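Local structure of chitinase A (4RL3) at residues A[3-8]-A[27-32]; A[215-220]-A[243-248]; A[18-23]-A[258-263]; A[77-82]-A[117-122]. The protein probably hydrolyses the glycosidic bonds of chitin, through this family 18 catalytic domain of a longer fern protein that also carries LysM modules. All coordinates share one frame; numbering follows the deposited sequence.

Contact 1. Residues A[3-8]-A[27-32]; sequences VFREYI and TFHFIL
T27 starts the pairing of these two parallel TIM-barrel strands by accepting the N-H of F4 at its O (2.9 Å). F28 follows on the helix-facing side, where its ring lies alongside that of F4: F28 CE2 meets the edge of the F4 ring at CD2 (3.5 Å), the planes set obliquely. Both phenylalanines suit this face, which helix 261-271 covers. H29 points into the barrel instead. R5 NE donates to H29 ND1 from within the plane of the imidazole (2.9 Å), a bent bond (138° at the hydrogen), with only weak help from R5 NH2; guanidinium and imidazole stand 79° apart. On the outer side again, F30 brings CD1 to I8 CG2 (4.1 Å). Inside, I31 CG1 is anti to the carbonyl carbon (chi1 -50°), a turn that carries CD1 over the centre of the guanidinium, 3.7 Å from R5 CZ, and over the face of the Y7 ring, while I31 CG2 touches Y7 CE2 (3.8 Å). L32 ends the pairing against I8. R5 NH1 bonds N181 and S155, so the buried charge meets polar partners on two nitrogens. Because H29 ND1 accepts, the imidazole is probably neutral, with the proton on NE2.

Contact 2. Residues A[215-220]-A[243-248]; sequences ASFSTG and PGIFIF
S216 OG, buried beside the ring of F246, is gripped by two groups of the neighbouring loop, F182 O and F184 N. Its own CB sits over the face of the F246 ring, 3.4 Å from the centroid; F246 CG lies between the backbone N and the carbonyl carbon (chi1 76°), which folds the ring across toward the serine. An alanine at F246 would probably open a gap over S216 CB and strip the packing from R5 and Y185. The backbones pair in parallel, F246 N binding A215 O (2.9 Å), as part of a beta-alpha-beta unit whose crossover is helix 226-238. At the far end T219 N donates to F248 O from above the carbonyl plane (3.1 Å), and S218 OG accepts G220 N at 2.8 Å in an ST turn just past the strand's end. On the helix side the pattern is reversed: I247 CG1 lies over one face of the F217 ring, I247 CD1 comes 3.4 Å from F217 CZ, and T219 CG2 reaches I247 CG2 (3.7 Å). A small serine suits the place under F246, and the two bonds to its buried OG should fix the hydroxyl's rotation.

Contact 3. Residues A[18-23]-A[258-263]; sequences TDVPIN and AKFQYE
This is an apolar loop-to-helix contact at the barrel's periphery: the chain between strands 3-8 and 27-36 lies against the start of the C-terminal helix 261-271, and no hydrogen bond joins the two segments. F260, at the N-cap position and presented by a type II' turn from A258 to Q261, carries most of it. Its ring presents a face to the backbone at D19, whose O stands over the ring centre and 3.6 Å from F260 CD2, while D19 CB touches F260 CZ (4.0 Å). V20 CG2 comes across to F260 CE1 (3.9 Å). P21 crosses the phenylalanine at about a right angle, its CD 3.4 Å from F260 CB and 4.0 Å from E263 CB in the first turn of the helix. A proline fits well, since its ring offers apolar carbons to F260 CB and its restrained phi limits the loop's freedom. A carbonyl oxygen over an aromatic face is not likely to attract strongly; within the two segments the hold is therefore probably apolar, through the carbon surfaces of V20, P21 and F260, with Q267 adding polar ties from the helix to P21 O and N23 N.

Contact 4. Residues A[77-82]-A[117-122]; sequences VSLGGD and DGIDID
Strands 77-81 and 118-122 run parallel, their axes 4.5 Å apart and 28° askew, joined by a regular ladder that G81 N extends to D122 O (2.9 Å) from well above the carbonyl plane. S78 and D120 face the barrel interior. S78 OG donates to the anti lone pair of D120 OD2 (2.8 Å). The hydroxyl is placed by its torsion: OG is anti to the backbone N (chi1 -172°), which also brings it against D122 CB (3.3 Å). Y7 OH shares OD2, and S155 OG is hydrogen-bonded to OD1. On the helix side, L79 CD1 packs on I121 CD1 (3.8 Å) and V77 CG1 on I119 CG2 (4.0 Å); branched aliphatics suit this face, where L141 of helix 131-147 covers L79 and I119. G80 has backbone angles that would jam any CB against the preceding carbonyl, and D122 O would crowd it as well, so only glycine fits here without strain. An alanine at D120 would probably leave S78, Y7 and S155 without the carboxylate they share, and S78 in particular less fixed in rotation. D117, D120 and D122 fit the DGxDxDxE signature of family 18, in which E124 would be the proton donor. Bonds to both carboxylate oxygens fix the rotation of D120, consistent with a second-shell role beside D122, whose side chain lies about 3 Å from a bound acetate.

Strand 3-8 is the hub. It pairs with 27-32 in contact 1 and with 244-248 of contact 2, through V3 O to I245 N and R5 O to I247 N, both 3.0 Å; the two centres are about 10 Å apart. Contact 4 continues the same sheet, with L32 O accepting S78 N at 2.8 Å, and Y7 OH reaches D120 OD2 (2.7 Å) across the barrel interior. Y7, F248 and D122 each lie within about 4 Å of bound acetate, probably from the crystallisation liquor, which may mark the substrate pocket. Contact 3 lies outside the barrel, its centre about 21 Å from that of contact 4. E263 OE1 there sits 2.6 Å from E6 OE2, so one carboxylate is probably protonated.

Contact 1. Residues A[3-8]-A[27-32]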
loop_
_atom_site.group_PDB
_atom_site.type_symbol
_atom_site.label_atom_id
_atom_site.label_comp_id
_atom_site.label_asym_id
_atom_site.label_seq_id
_atom_site.Cartn_x
_atom_site.Cartn_y
_atom_site.Cartn_z
ATOM N N VAL A 3 -1.377 -13.284 3.119
ATOM C CA VAL A 3 -1.942 -11.993 2.706
ATOM C C VAL A 3 -1.607 -11.672 1.247
ATOM O O VAL A 3 -0.454 -11.755 0.833
ATOM C CB VAL A 3 -1.441 -10.866 3.623
ATOM C CG1 VAL A 3 -1.905 -9.494 3.137
ATOM C CG2 VAL A 3 -1.899 -11.126 5.047
ATOM N N PHE A 4 -2.624 -11.323 0.471
ATOM C CA PHE A 4 -2.395 -10.820 -0.876
ATOM C C PHE A 4 -3.032 -9.443 -0.958
ATOM O O PHE A 4 -4.180 -9.282 -0.555
ATOM C CB PHE A 4 -3.003 -11.732 -1.945
ATOM C CG PHE A 4 -2.900 -11.145 -3.312
ATOM C CD1 PHE A 4 -1.676 -11.145 -3.974
ATOM C CD2 PHE A 4 -3.984 -10.512 -3.909
ATOM C CE1 PHE A 4 -1.547 -10.567 -5.217
ATOM C CE2 PHE A 4 -3.853 -9.926 -5.145
ATOM C CZ PHE A 4 -2.635 -9.951 -5.797
ATOM N N ARG A 5 -2.294 -8.465 -1.475
ATOM C CA ARG A 5 -2.824 -7.098 -1.616
ATOM C C ARG A 5 -2.632 -6.548 -3.023
ATOM O O ARG A 5 -1.648 -6.862 -3.690
ATOM C CB ARG A 5 -2.188 -6.146 -0.600
ATOM C CG ARG A 5 -1.781 -6.817 0.707
ATOM C CD ARG A 5 -1.272 -5.826 1.730
ATOM N NE ARG A 5 -2.355 -5.113 2.400
ATOM C CZ ARG A 5 -2.205 -3.974 3.077
ATOM N NH1 ARG A 5 -1.024 -3.382 3.148
ATOM N NH2 ARG A 5 -3.263 -3.409 3.650
ATOM N N GLU A 6 -3.602 -5.744 -3.457
ATOM C CA GLU A 6 -3.659 -5.198 -4.809
ATOM C C GLU A 6 -3.967 -3.702 -4.733
ATOM O O GLU A 6 -5.075 -3.313 -4.343
ATOM C CB GLU A 6 -4.765 -5.913 -5.605
ATOM C CG GLU A 6 -4.886 -5.515 -7.075
ATOM C CD GLU A 6 -3.948 -6.268 -7.994
ATOM O OE1 GLU A 6 -3.093 -7.035 -7.511
ATOM O OE2 GLU A 6 -4.072 -6.065 -9.219
ATOM N N TYR A 7 -3.005 -2.863 -5.113
ATOM C CA TYR A 7 -3.289 -1.434 -5.287
ATOM C C TYR A 7 -4.212 -1.227 -6.478
ATOM O O TYR A 7 -4.105 -1.942 -7.489
ATOM C CB TYR A 7 -2.009 -0.613 -5.480
ATOM C CG TYR A 7 -1.184 -0.411 -4.222
ATOM C CD1 TYR A 7 -0.280 -1.384 -3.781
ATOM C CD2 TYR A 7 -1.298 0.753 -3.475
ATOM C CE1 TYR A 7 0.474 -1.196 -2.645
ATOM C CE2 TYR A 7 -0.532 0.952 -2.333
ATOM C CZ TYR A 7 0.348 -0.030 -1.917
ATOM O OH TYR A 7 1.112 0.133 -0.781
ATOM N N ILE A 8 -5.130 -0.266 -6.360
ATOM C CA ILE A 8 -6.078 0.014 -7.431
ATOM C C ILE A 8 -6.628 1.437 -7.385
ATOM O O ILE A 8 -6.940 1.958 -6.315
ATOM C CB ILE A 8 -7.246 -1.001 -7.384
ATOM C CG1 ILE A 8 -8.244 -0.782 -8.536
ATOM C CG2 ILE A 8 -7.974 -0.965 -6.042
ATOM C CD1 ILE A 8 -9.160 -1.954 -8.755
ATOM N N THR A 27 -6.121 -14.076 2.475
ATOM C CA THR A 27 -6.587 -12.824 3.061
ATOM C C THR A 27 -6.340 -11.761 2.002
ATOM O O THR A 27 -5.194 -11.432 1.721
ATOM C CB THR A 27 -5.815 -12.515 4.357
ATOM O OG1 THR A 27 -6.161 -13.493 5.349
ATOM C CG2 THR A 27 -6.123 -11.143 4.905
ATOM N N PHE A 28 -7.411 -11.235 1.414
ATOM C CA PHE A 28 -7.326 -10.379 0.233
ATOM C C PHE A 28 -7.583 -8.925 0.580
ATOM O O PHE A 28 -8.643 -8.584 1.112
ATOM C CB PHE A 28 -8.358 -10.835 -0.813
ATOM C CG PHE A 28 -8.152 -10.215 -2.168
ATOM C CD1 PHE A 28 -8.408 -8.868 -2.378
ATOM C CD2 PHE A 28 -7.666 -10.969 -3.224
ATOM C CE1 PHE A 28 -8.204 -8.295 -3.617
ATOM C CE2 PHE A 28 -7.455 -10.399 -4.462
ATOM C CZ PHE A 28 -7.724 -9.059 -4.661
ATOM N N HIS A 29 -6.623 -8.059 0.275
ATOM C CA HIS A 29 -6.798 -6.621 0.468
ATOM C C HIS A 29 -6.709 -5.865 -0.846
ATOM O O HIS A 29 -5.685 -5.939 -1.529
ATOM C CB HIS A 29 -5.722 -6.044 1.394
ATOM C CG HIS A 29 -5.687 -6.656 2.762
ATOM N ND1 HIS A 29 -4.636 -6.464 3.633
ATOM C CD2 HIS A 29 -6.581 -7.431 3.426
ATOM C CE1 HIS A 29 -4.868 -7.114 4.759
ATOM N NE2 HIS A 29 -6.044 -7.703 4.661
ATOM N N PHE A 30 -7.762 -5.127 -1.202
ATOM C CA PHE A 30 -7.599 -4.052 -2.177
ATOM C C PHE A 30 -7.072 -2.824 -1.433
ATOM O O PHE A 30 -7.448 -2.575 -0.289
ATOM C CB PHE A 30 -8.921 -3.683 -2.849
ATOM C CG PHE A 30 -9.434 -4.705 -3.816
ATOM C CD1 PHE A 30 -8.845 -4.853 -5.060
ATOM C CD2 PHE A 30 -10.535 -5.493 -3.504
ATOM C CE1 PHE A 30 -9.324 -5.773 -5.964
ATOM C CE2 PHE A 30 -11.016 -6.424 -4.411
ATOM C CZ PHE A 30 -10.412 -6.562 -5.637
ATOM N N ILE A 31 -6.220 -2.052 -2.101
ATOM C CA ILE A 31 -5.744 -0.783 -1.561
ATOM C C ILE A 31 -6.023 0.332 -2.564
ATOM O O ILE A 31 -5.346 0.449 -3.588
ATOM C CB ILE A 31 -4.248 -0.820 -1.216
ATOM C CG1 ILE A 31 -3.911 -2.039 -0.359
ATOM C CG2 ILE A 31 -3.861 0.464 -0.477
ATOM C CD1 ILE A 31 -2.433 -2.201 -0.116
ATOM N N LEU A 32 -7.037 1.132 -2.266
ATOM C CA LEU A 32 -7.380 2.291 -3.078
ATOM C C LEU A 32 -6.232 3.278 -3.085
ATOM O O LEU A 32 -5.721 3.645 -2.021
ATOM C CB LEU A 32 -8.653 2.963 -2.532
ATOM C CG LEU A 32 -9.931 2.169 -2.769
ATOM C CD1 LEU A 32 -11.090 2.672 -1.909
ATOM C CD2 LEU A 32 -10.289 2.183 -4.246
#

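Contact 2. Residues A[215-220]-A[243-248]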
loop_
_atom_site.group_PDB
_atom_site.type_symbol
_atom_site.label_atom_id
_atom_site.label_comp_id
_atom_site.label_asym_id
_atom_site.label_seq_id
_atom_site.Cartn_x
_atom_site.Cartn_y
_atom_site.Cartn_z
ATOM N N ALA A 215 6.478 -9.528 0.028
ATOM C CA ALA A 215 7.151 -9.451 -1.252
ATOM C C ALA A 215 6.244 -8.731 -2.220
ATOM O O ALA A 215 5.043 -8.613 -1.981
ATOM C CB ALA A 215 7.471 -10.842 -1.771
ATOM N N SER A 216 6.811 -8.243 -3.314
ATOM C CA SER A 216 6.037 -7.505 -4.303
ATOM C C SER A 216 6.686 -7.453 -5.674
ATOM O O SER A 216 7.895 -7.709 -5.845
ATOM C CB SER A 216 5.769 -6.077 -3.831
ATOM O OG SER A 216 6.978 -5.382 -3.602
ATOM N N PHE A 217 5.850 -7.124 -6.648
ATOM C CA PHE A 217 6.283 -6.813 -7.992
ATOM C C PHE A 217 5.316 -5.843 -8.653
ATOM O O PHE A 217 4.213 -5.621 -8.159
ATOM C CB PHE A 217 6.494 -8.089 -8.839
ATOM C CG PHE A 217 5.288 -8.999 -8.940
ATOM C CD1 PHE A 217 4.316 -8.781 -9.902
ATOM C CD2 PHE A 217 5.151 -10.091 -8.096
ATOM C CE1 PHE A 217 3.219 -9.626 -10.013
ATOM C CE2 PHE A 217 4.065 -10.942 -8.201
ATOM C CZ PHE A 217 3.093 -10.695 -9.164
ATOM N N SER A 218 5.756 -5.254 -9.761
ATOM C CA SER A 218 4.926 -4.380 -10.559
ATOM C C SER A 218 4.441 -5.116 -11.792
ATOM O O SER A 218 5.176 -5.910 -12.381
ATOM C CB SER A 218 5.708 -3.136 -10.980
ATOM O OG SER A 218 5.034 -2.419 -12.006
ATOM N N THR A 219 3.200 -4.827 -12.177
ATOM C CA THR A 219 2.654 -5.277 -13.442
ATOM C C THR A 219 2.629 -4.126 -14.460
ATOM O O THR A 219 2.063 -4.261 -15.553
ATOM C CB THR A 219 1.239 -5.831 -13.236
ATOM O OG1 THR A 219 0.476 -4.894 -12.459
ATOM C CG2 THR A 219 1.301 -7.182 -12.508
ATOM N N GLY A 220 3.272 -3.012 -14.130
ATOM C CA GLY A 220 3.312 -1.849 -15.011
ATOM C C GLY A 220 4.594 -1.720 -15.817
ATOM O O GLY A 220 4.871 -0.646 -16.371
ATOM N N PRO A 243 5.181 -13.881 4.423
ATOM C CA PRO A 243 3.859 -13.575 4.982
ATOM C C PRO A 243 2.807 -13.242 3.928
ATOM O O PRO A 243 1.603 -13.306 4.209
ATOM C CB PRO A 243 4.114 -12.353 5.868
ATOM C CG PRO A 243 5.365 -11.751 5.335
ATOM C CD PRO A 243 6.193 -12.867 4.780
ATOM N N GLY A 244 3.255 -12.870 2.735
ATOM C CA GLY A 244 2.332 -12.463 1.693
ATOM C C GLY A 244 3.019 -11.756 0.549
ATOM O O GLY A 244 4.249 -11.601 0.538
ATOM N N ILE A 245 2.202 -11.332 -0.407
ATOM C CA ILE A 245 2.651 -10.680 -1.629
ATOM C C ILE A 245 1.695 -9.537 -1.942
ATOM O O ILE A 245 0.488 -9.677 -1.756
ATOM C CB ILE A 245 2.630 -11.664 -2.832
ATOM C CG1 ILE A 245 3.583 -12.837 -2.594
ATOM C CG2 ILE A 245 2.994 -10.960 -4.126
ATOM C CD1 ILE A 245 3.438 -13.954 -3.595
ATOM N N PHE A 246 2.220 -8.412 -2.430
ATOM C CA PHE A 246 1.352 -7.399 -3.041
ATOM C C PHE A 246 1.817 -7.005 -4.439
ATOM O O PHE A 246 2.985 -7.167 -4.792
ATOM C CB PHE A 246 1.170 -6.162 -2.146
ATOM C CG PHE A 246 2.351 -5.225 -2.121
ATOM C CD1 PHE A 246 3.404 -5.431 -1.252
ATOM C CD2 PHE A 246 2.395 -4.121 -2.968
ATOM C CE1 PHE A 246 4.484 -4.559 -1.223
ATOM C CE2 PHE A 246 3.474 -3.255 -2.953
ATOM C CZ PHE A 246 4.523 -3.470 -2.081
ATOM N N ILE A 247 0.875 -6.470 -5.214
ATOM C CA ILE A 247 1.106 -6.047 -6.592
ATOM C C ILE A 247 0.712 -4.596 -6.773
ATOM O O ILE A 247 -0.338 -4.161 -6.299
ATOM C CB ILE A 247 0.319 -6.931 -7.585
ATOM C CG1 ILE A 247 0.911 -8.345 -7.583
ATOM C CG2 ILE A 247 0.311 -6.331 -8.994
ATOM C CD1 ILE A 247 0.082 -9.352 -8.364
ATOM N N PHE A 248 1.599 -3.849 -7.415
ATOM C CA PHE A 248 1.293 -2.525 -7.927
ATOM C C PHE A 248 1.243 -2.668 -9.451
ATOM O O PHE A 248 2.293 -2.792 -10.086
ATOM C CB PHE A 248 2.390 -1.553 -7.484
ATOM C CG PHE A 248 2.005 -0.120 -7.638
ATOM C CD1 PHE A 248 1.283 0.518 -6.639
ATOM C CD2 PHE A 248 2.333 0.583 -8.773
ATOM C CE1 PHE A 248 0.907 1.831 -6.763
ATOM C CE2 PHE A 248 1.959 1.908 -8.910
ATOM C CZ PHE A 248 1.237 2.529 -7.906
#

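Contact 3. Residues A[18-23]-A[258-263]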
loop_
_atom_site.group_PDB
_atom_site.type_symbol
_atom_site.label_atom_id
_atom_site.label_comp_id
_atom_site.label_asym_id
_atom_site.label_seq_id
_atom_site.Cartn_x
_atom_site.Cartn_y
_atom_site.Cartn_z
ATOM N N THR A 18 -13.902 -5.792 -9.662
ATOM C CA THR A 18 -14.408 -7.005 -10.302
ATOM C C THR A 18 -13.540 -7.563 -11.446
ATOM O O THR A 18 -13.723 -8.722 -11.852
ATOM C CB THR A 18 -15.848 -6.773 -10.836
ATOM O OG1 THR A 18 -15.852 -5.664 -11.731
ATOM C CG2 THR A 18 -16.826 -6.509 -9.693
ATOM N N ASP A 19 -12.599 -6.766 -11.946
ATOM C CA ASP A 19 -11.618 -7.222 -12.936
ATOM C C ASP A 19 -10.496 -8.064 -12.321
ATOM O O ASP A 19 -9.780 -8.761 -13.043
ATOM C CB ASP A 19 -10.979 -6.029 -13.647
ATOM C CG ASP A 19 -11.964 -5.245 -14.484
ATOM O OD1 ASP A 19 -12.806 -5.857 -15.171
ATOM O OD2 ASP A 19 -11.889 -4.021 -14.477
ATOM N N VAL A 20 -10.301 -7.948 -11.013
ATOM C CA VAL A 20 -9.154 -8.564 -10.351
ATOM C C VAL A 20 -9.480 -9.961 -9.840
ATOM O O VAL A 20 -10.447 -10.140 -9.100
ATOM C CB VAL A 20 -8.669 -7.706 -9.161
ATOM C CG1 VAL A 20 -7.400 -8.296 -8.558
ATOM C CG2 VAL A 20 -8.417 -6.282 -9.619
ATOM N N PRO A 21 -8.656 -10.958 -10.208
ATOM C CA PRO A 21 -8.881 -12.321 -9.728
ATOM C C PRO A 21 -8.811 -12.366 -8.203
ATOM O O PRO A 21 -7.877 -11.815 -7.619
ATOM C CB PRO A 21 -7.730 -13.124 -10.369
ATOM C CG PRO A 21 -7.224 -12.283 -11.475
ATOM C CD PRO A 21 -7.471 -10.862 -11.082
ATOM N N ILE A 22 -9.819 -12.981 -7.578
ATOM C CA ILE A 22 -9.890 -13.124 -6.118
ATOM C C ILE A 22 -9.952 -14.615 -5.761
ATOM O O ILE A 22 -10.924 -15.304 -6.075
ATOM C CB ILE A 22 -11.131 -12.402 -5.538
ATOM C CG1 ILE A 22 -11.068 -10.892 -5.817
ATOM C CG2 ILE A 22 -11.268 -12.676 -4.047
ATOM C CD1 ILE A 22 -12.401 -10.182 -5.725
ATOM N N ASN A 23 -8.899 -15.105 -5.112
ATOM C CA ASN A 23 -8.846 -16.478 -4.620
ATOM C C ASN A 23 -9.449 -16.504 -3.221
ATOM O O ASN A 23 -9.061 -15.720 -2.373
ATOM C CB ASN A 23 -7.386 -16.934 -4.587
ATOM C CG ASN A 23 -7.231 -18.405 -4.248
ATOM O OD1 ASN A 23 -7.717 -18.873 -3.220
ATOM N ND2 ASN A 23 -6.542 -19.139 -5.112
ATOM N N ALA A 258 -0.277 -8.746 -20.407
ATOM C CA ALA A 258 -0.375 -9.927 -19.547
ATOM C C ALA A 258 -1.674 -9.967 -18.749
ATOM O O ALA A 258 -2.015 -10.999 -18.174
ATOM C CB ALA A 258 0.817 -10.017 -18.596
ATOM N N LYS A 259 -2.395 -8.854 -18.715
ATOM C CA LYS A 259 -3.621 -8.739 -17.933
ATOM C C LYS A 259 -3.384 -9.215 -16.482
ATOM O O LYS A 259 -2.386 -8.791 -15.877
ATOM C CB LYS A 259 -4.808 -9.376 -18.674
ATOM C CG LYS A 259 -5.174 -8.617 -19.957
ATOM C CD LYS A 259 -5.746 -7.238 -19.642
ATOM C CE LYS A 259 -6.436 -6.568 -20.823
ATOM N NZ LYS A 259 -7.395 -5.521 -20.370
ATOM N N PHE A 260 -4.247 -10.060 -15.920
ATOM C CA PHE A 260 -4.191 -10.363 -14.488
ATOM C C PHE A 260 -3.636 -11.741 -14.138
ATOM O O PHE A 260 -3.882 -12.250 -13.048
ATOM C CB PHE A 260 -5.574 -10.182 -13.857
ATOM C CG PHE A 260 -6.076 -8.765 -13.890
ATOM C CD1 PHE A 260 -5.800 -7.895 -12.836
ATOM C CD2 PHE A 260 -6.824 -8.297 -14.956
ATOM C CE1 PHE A 260 -6.265 -6.589 -12.853
ATOM C CE2 PHE A 260 -7.283 -6.987 -14.976
ATOM C CZ PHE A 260 -7.011 -6.139 -13.923
ATOM N N GLN A 261 -2.872 -12.341 -15.041
ATOM C CA GLN A 261 -2.376 -13.688 -14.793
ATOM C C GLN A 261 -1.445 -13.766 -13.591
ATOM O O GLN A 261 -1.428 -14.776 -12.890
ATOM C CB GLN A 261 -1.715 -14.294 -16.033
ATOM C CG GLN A 261 -0.400 -13.666 -16.468
ATOM C CD GLN A 261 -0.015 -14.113 -17.864
ATOM O OE1 GLN A 261 0.575 -15.183 -18.053
ATOM N NE2 GLN A 261 -0.366 -13.307 -18.852
ATOM N N TYR A 262 -0.681 -12.713 -13.322
ATOM C CA TYR A 262 0.250 -12.761 -12.191
ATOM C C TYR A 262 -0.437 -12.560 -10.831
ATOM O O TYR A 262 0.008 -13.120 -9.829
ATOM C CB TYR A 262 1.395 -11.773 -12.398
ATOM C CG TYR A 262 2.217 -12.109 -13.609
ATOM C CD1 TYR A 262 2.873 -13.333 -13.702
ATOM C CD2 TYR A 262 2.334 -11.219 -14.669
ATOM C CE1 TYR A 262 3.633 -13.656 -14.810
ATOM C CE2 TYR A 262 3.100 -11.536 -15.782
ATOM C CZ TYR A 262 3.741 -12.753 -15.841
ATOM O OH TYR A 262 4.498 -13.063 -16.952
ATOM N N GLU A 263 -1.542 -11.812 -10.807
ATOM C CA GLU A 263 -2.385 -11.737 -9.609
ATOM C C GLU A 263 -2.837 -13.137 -9.217
ATOM O O GLU A 263 -2.805 -13.522 -8.044
ATOM C CB GLU A 263 -3.631 -10.886 -9.866
ATOM C CG GLU A 263 -3.466 -9.376 -9.731
ATOM C CD GLU A 263 -2.790 -8.701 -10.913
ATOM O OE1 GLU A 263 -2.669 -7.459 -10.874
ATOM O OE2 GLU A 263 -2.379 -9.372 -11.892
#

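Contact 4. Residues A[77-82]-A[117-122]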
loop_
_atom_site.group_PDB
_atom_site.type_symbol
_atom_site.label_atom_id
_atom_site.label_comp_id
_atom_site.label_asym_id
_atom_site.label_seq_id
_atom_site.Cartn_x
_atom_site.Cartn_y
_atom_site.Cartn_z
ATOM N N VAL A 77 -7.091 2.225 2.109
ATOM C CA VAL A 77 -6.739 3.359 1.263
ATOM C C VAL A 77 -5.286 3.742 1.523
ATOM O O VAL A 77 -4.843 3.750 2.667
ATOM C CB VAL A 77 -7.703 4.563 1.479
ATOM C CG1 VAL A 77 -7.728 5.014 2.928
ATOM C CG2 VAL A 77 -7.380 5.729 0.534
ATOM N N SER A 78 -4.566 4.044 0.447
ATOM C CA SER A 78 -3.178 4.480 0.511
ATOM C C SER A 78 -3.085 6.001 0.449
ATOM O O SER A 78 -3.821 6.650 -0.294
ATOM C CB SER A 78 -2.390 3.859 -0.638
ATOM O OG SER A 78 -1.007 4.113 -0.485
ATOM N N LEU A 79 -2.183 6.548 1.264
ATOM C CA LEU A 79 -1.993 7.985 1.419
ATOM C C LEU A 79 -0.758 8.463 0.684
ATOM O O LEU A 79 0.327 7.894 0.834
ATOM C CB LEU A 79 -1.850 8.350 2.888
ATOM C CG LEU A 79 -2.834 7.755 3.884
ATOM C CD1 LEU A 79 -2.580 8.361 5.253
ATOM C CD2 LEU A 79 -4.278 7.960 3.469
ATOM N N GLY A 80 -0.933 9.531 -0.096
ATOM C CA GLY A 80 0.181 10.236 -0.710
ATOM C C GLY A 80 0.421 9.875 -2.151
ATOM O O GLY A 80 -0.151 10.477 -3.046
ATOM N N GLY A 81 1.288 8.905 -2.378
ATOM C CA GLY A 81 1.735 8.602 -3.729
ATOM C C GLY A 81 2.762 9.617 -4.218
ATOM O O GLY A 81 3.290 10.418 -3.458
ATOM N N ASP A 82 3.056 9.564 -5.507
ATOM C CA ASP A 82 4.141 10.345 -6.092
ATOM C C ASP A 82 3.712 11.790 -6.361
ATOM O O ASP A 82 4.325 12.727 -5.838
ATOM C CB ASP A 82 4.605 9.651 -7.380
ATOM C CG ASP A 82 5.829 10.292 -8.016
ATOM O OD1 ASP A 82 6.447 11.213 -7.441
ATOM O OD2 ASP A 82 6.169 9.853 -9.136
ATOM N N ASP A 117 -11.223 -0.555 5.703
ATOM C CA ASP A 117 -10.682 -1.389 6.766
ATOM C C ASP A 117 -9.328 -0.939 7.283
ATOM O O ASP A 117 -8.821 -1.501 8.254
ATOM C CB ASP A 117 -10.545 -2.817 6.237
ATOM C CG ASP A 117 -11.885 -3.444 5.918
ATOM O OD1 ASP A 117 -12.593 -3.775 6.892
ATOM O OD2 ASP A 117 -12.241 -3.564 4.726
ATOM N N GLY A 118 -8.720 0.057 6.637
ATOM C CA GLY A 118 -7.372 0.433 6.993
ATOM C C GLY A 118 -6.726 1.442 6.084
ATOM O O GLY A 118 -7.317 1.885 5.093
ATOM N N ILE A 119 -5.507 1.825 6.456
ATOM C CA ILE A 119 -4.733 2.802 5.700
ATOM C C ILE A 119 -3.318 2.297 5.456
ATOM O O ILE A 119 -2.780 1.511 6.231
ATOM C CB ILE A 119 -4.675 4.187 6.391
ATOM C CG1 ILE A 119 -3.954 4.139 7.748
ATOM C CG2 ILE A 119 -6.090 4.734 6.561
ATOM C CD1 ILE A 119 -3.581 5.499 8.298
ATOM N N ASP A 120 -2.744 2.768 4.358
ATOM C CA ASP A 120 -1.391 2.457 3.930
ATOM C C ASP A 120 -0.673 3.791 3.744
ATOM O O ASP A 120 -1.218 4.706 3.125
ATOM C CB ASP A 120 -1.446 1.693 2.599
ATOM C CG ASP A 120 -0.082 1.455 2.000
ATOM O OD1 ASP A 120 0.706 0.709 2.616
ATOM O OD2 ASP A 120 0.200 1.987 0.911
ATOM N N ILE A 121 0.543 3.890 4.273
ATOM C CA ILE A 121 1.324 5.125 4.205
ATOM C C ILE A 121 2.307 5.061 3.034
ATOM O O ILE A 121 3.238 4.255 3.039
ATOM C CB ILE A 121 2.102 5.367 5.517
ATOM C CG1 ILE A 121 1.224 5.130 6.753
ATOM C CG2 ILE A 121 2.693 6.782 5.517
ATOM C CD1 ILE A 121 -0.042 5.963 6.866
ATOM N N ASP A 122 2.113 5.938 2.048
ATOM C CA ASP A 122 2.891 5.883 0.803
ATOM C C ASP A 122 3.369 7.271 0.387
ATOM O O ASP A 122 3.388 7.597 -0.799
ATOM C CB ASP A 122 2.067 5.229 -0.312
ATOM C CG ASP A 122 2.887 4.896 -1.554
ATOM O OD1 ASP A 122 4.101 4.593 -1.415
ATOM O OD2 ASP A 122 2.291 4.916 -2.671
#